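Local coordinates for protein putative peptidase (Bacteroides fragilis, PDB 5DYN) that is the N-terminal part of a clostripain-family (C11) cysteine protease, an enzyme that probably cleaves and activates the B. fragilis toxin, at residues K40-R44 against K75-E79. Sequence-based numbering, arbitrary orientation.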
loop_
_atom_site.group_PDB
_atom_site.type_symbol
_atom_site.label_atom_id
_atom_site.label_comp_id
_atom_site.label_asym_id
_atom_site.label_seq_id
_atom_site.Cartn_x
_atom_site.Cartn_y
_atom_site.Cartn_z
ATOM N N LYS A 40 -11.540 -17.473 3.243
ATOM C CA LYS A 40 -12.175 -18.765 2.995
ATOM C C LYS A 40 -13.557 -18.573 2.390
ATOM O O LYS A 40 -13.908 -19.205 1.395
ATOM C CB LYS A 40 -12.289 -19.573 4.288
ATOM C CG LYS A 40 -10.967 -19.989 4.893
ATOM C CD LYS A 40 -11.193 -20.725 6.198
ATOM C CE LYS A 40 -9.897 -20.904 6.955
ATOM N NZ LYS A 40 -10.116 -21.562 8.272
ATOM N N GLU A 41 -14.333 -17.688 3.006
ATOM C CA GLU A 41 -15.668 -17.355 2.533
ATOM C C GLU A 41 -15.638 -16.823 1.102
ATOM O O GLU A 41 -16.462 -17.205 0.272
ATOM C CB GLU A 41 -16.308 -16.332 3.469
ATOM C CG GLU A 41 -17.581 -15.700 2.949
ATOM C CD GLU A 41 -18.294 -14.895 4.017
ATOM O OE1 GLU A 41 -17.765 -14.820 5.149
ATOM O OE2 GLU A 41 -19.373 -14.335 3.726
ATOM N N GLY A 42 -14.682 -15.943 0.816
ATOM C CA GLY A 42 -14.543 -15.385 -0.518
ATOM C C GLY A 42 -14.030 -16.417 -1.502
ATOM O O GLY A 42 -14.329 -16.367 -2.695
ATOM N N MET A 43 -13.257 -17.365 -0.991
ATOM C CA MET A 43 -12.684 -18.422 -1.813
ATOM C C MET A 43 -13.766 -19.367 -2.335
ATOM O O MET A 43 -13.550 -20.106 -3.298
ATOM C CB MET A 43 -11.631 -19.189 -1.006
ATOM C CG MET A 43 -10.838 -20.218 -1.785
ATOM S SD MET A 43 -10.339 -19.674 -3.429
ATOM C CE MET A 43 -9.381 -18.228 -3.050
ATOM N N ARG A 44 -14.937 -19.323 -1.705
ATOM C CA ARG A 44 -16.053 -20.180 -2.087
ATOM C C ARG A 44 -16.538 -19.886 -3.503
ATOM O O ARG A 44 -16.799 -20.805 -4.279
ATOM C CB ARG A 44 -17.207 -20.024 -1.094
ATOM C CG ARG A 44 -16.934 -20.650 0.264
ATOM C CD ARG A 44 -17.976 -20.255 1.298
ATOM N NE ARG A 44 -19.336 -20.569 0.872
ATOM C CZ ARG A 44 -20.232 -19.661 0.495
ATOM N NH1 ARG A 44 -19.915 -18.373 0.490
ATOM N NH2 ARG A 44 -21.447 -20.041 0.126
ATOM N N LYS A 75 -16.061 -27.753 0.005
ATOM C CA LYS A 75 -15.824 -27.003 1.233
ATOM C C LYS A 75 -14.408 -26.434 1.248
ATOM O O LYS A 75 -13.446 -27.147 0.967
ATOM C CB LYS A 75 -16.053 -27.899 2.455
ATOM C CG LYS A 75 -15.679 -27.270 3.793
ATOM C CD LYS A 75 -15.906 -28.247 4.941
ATOM C CE LYS A 75 -16.940 -27.731 5.931
ATOM N NZ LYS A 75 -16.303 -27.113 7.126
ATOM N N VAL A 76 -14.282 -25.150 1.568
ATOM C CA VAL A 76 -12.970 -24.515 1.638
ATOM C C VAL A 76 -12.168 -25.069 2.812
ATOM O O VAL A 76 -12.649 -25.095 3.944
ATOM C CB VAL A 76 -13.089 -22.983 1.770
ATOM C CG1 VAL A 76 -11.725 -22.362 2.036
ATOM C CG2 VAL A 76 -13.712 -22.393 0.514
ATOM N N VAL A 77 -10.949 -25.522 2.536
ATOM C CA VAL A 77 -10.105 -26.120 3.565
ATOM C C VAL A 77 -8.679 -25.574 3.533
ATOM O O VAL A 77 -8.156 -25.229 2.472
ATOM C CB VAL A 77 -10.054 -27.660 3.429
ATOM C CG1 VAL A 77 -11.416 -28.271 3.728
ATOM C CG2 VAL A 77 -9.574 -28.063 2.038
ATOM N N GLU A 78 -8.059 -25.496 4.705
ATOM C CA GLU A 78 -6.672 -25.060 4.813
ATOM C C GLU A 78 -5.717 -26.196 4.469
ATOM O O GLU A 78 -5.840 -27.298 4.998
ATOM C CB GLU A 78 -6.370 -24.549 6.222
ATOM C CG GLU A 78 -7.224 -23.386 6.683
ATOM C CD GLU A 78 -6.878 -22.960 8.094
ATOM O OE1 GLU A 78 -5.858 -23.449 8.625
ATOM O OE2 GLU A 78 -7.622 -22.145 8.677
ATOM N N GLU A 79 -4.762 -25.921 3.589
ATOM C CA GLU A 79 -3.755 -26.908 3.224
ATOM C C GLU A 79 -2.364 -26.415 3.599
ATOM O O GLU A 79 -1.889 -25.418 3.061
ATOM C CB GLU A 79 -3.819 -27.217 1.728
ATOM C CG GLU A 79 -5.198 -27.619 1.235
ATOM C CD GLU A 79 -5.275 -27.704 -0.278
ATOM O OE1 GLU A 79 -4.218 -27.586 -0.933
ATOM O OE2 GLU A 79 -6.392 -27.887 -0.809
#
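Lys40, near the C-terminal end of helix 29-43, sends its side chain obliquely across Val76 to Glu78 on strand 76-83, the outermost strand on this side of the sheet within the chain. Its CB packs against CG1 of Val76 at 3.6 Å, and CG stays near the same methyl at 3.8 Å. A chi1 of -65°, with CG anti to the carbonyl carbon, starts the chain off beside the backbone N; the straight run from CG to NZ then takes the amine to Glu78. CE comes within 3.1 Å of Glu78 OE2, and NZ donates a hydrogen bond to that oxygen, Glu78 OE2, at 2.6 Å as part of a salt bridge, meeting it on its anti side, 18° out of the carboxylate plane. Leu68 of the neighbouring strand 64-70 touches both partners of the pair.

The other methyl of Val76, CG2, lies 3.3 Å from the carbonyl oxygen of Lys40, with Arg44 CG at 3.7 Å and Met43 CB at 4.1 Å. Met43 also packs on Val69 of the neighbouring subunit.

Helix 29-43, on one face of the mixed sheet, thus meets the outermost strand of the clostripain-family domain, where one valine supplies the apolar seat. Beyond it, the carboxylate of Glu78 probably keeps the lysine charged, with Glu37 adding at most a weak, long pairing.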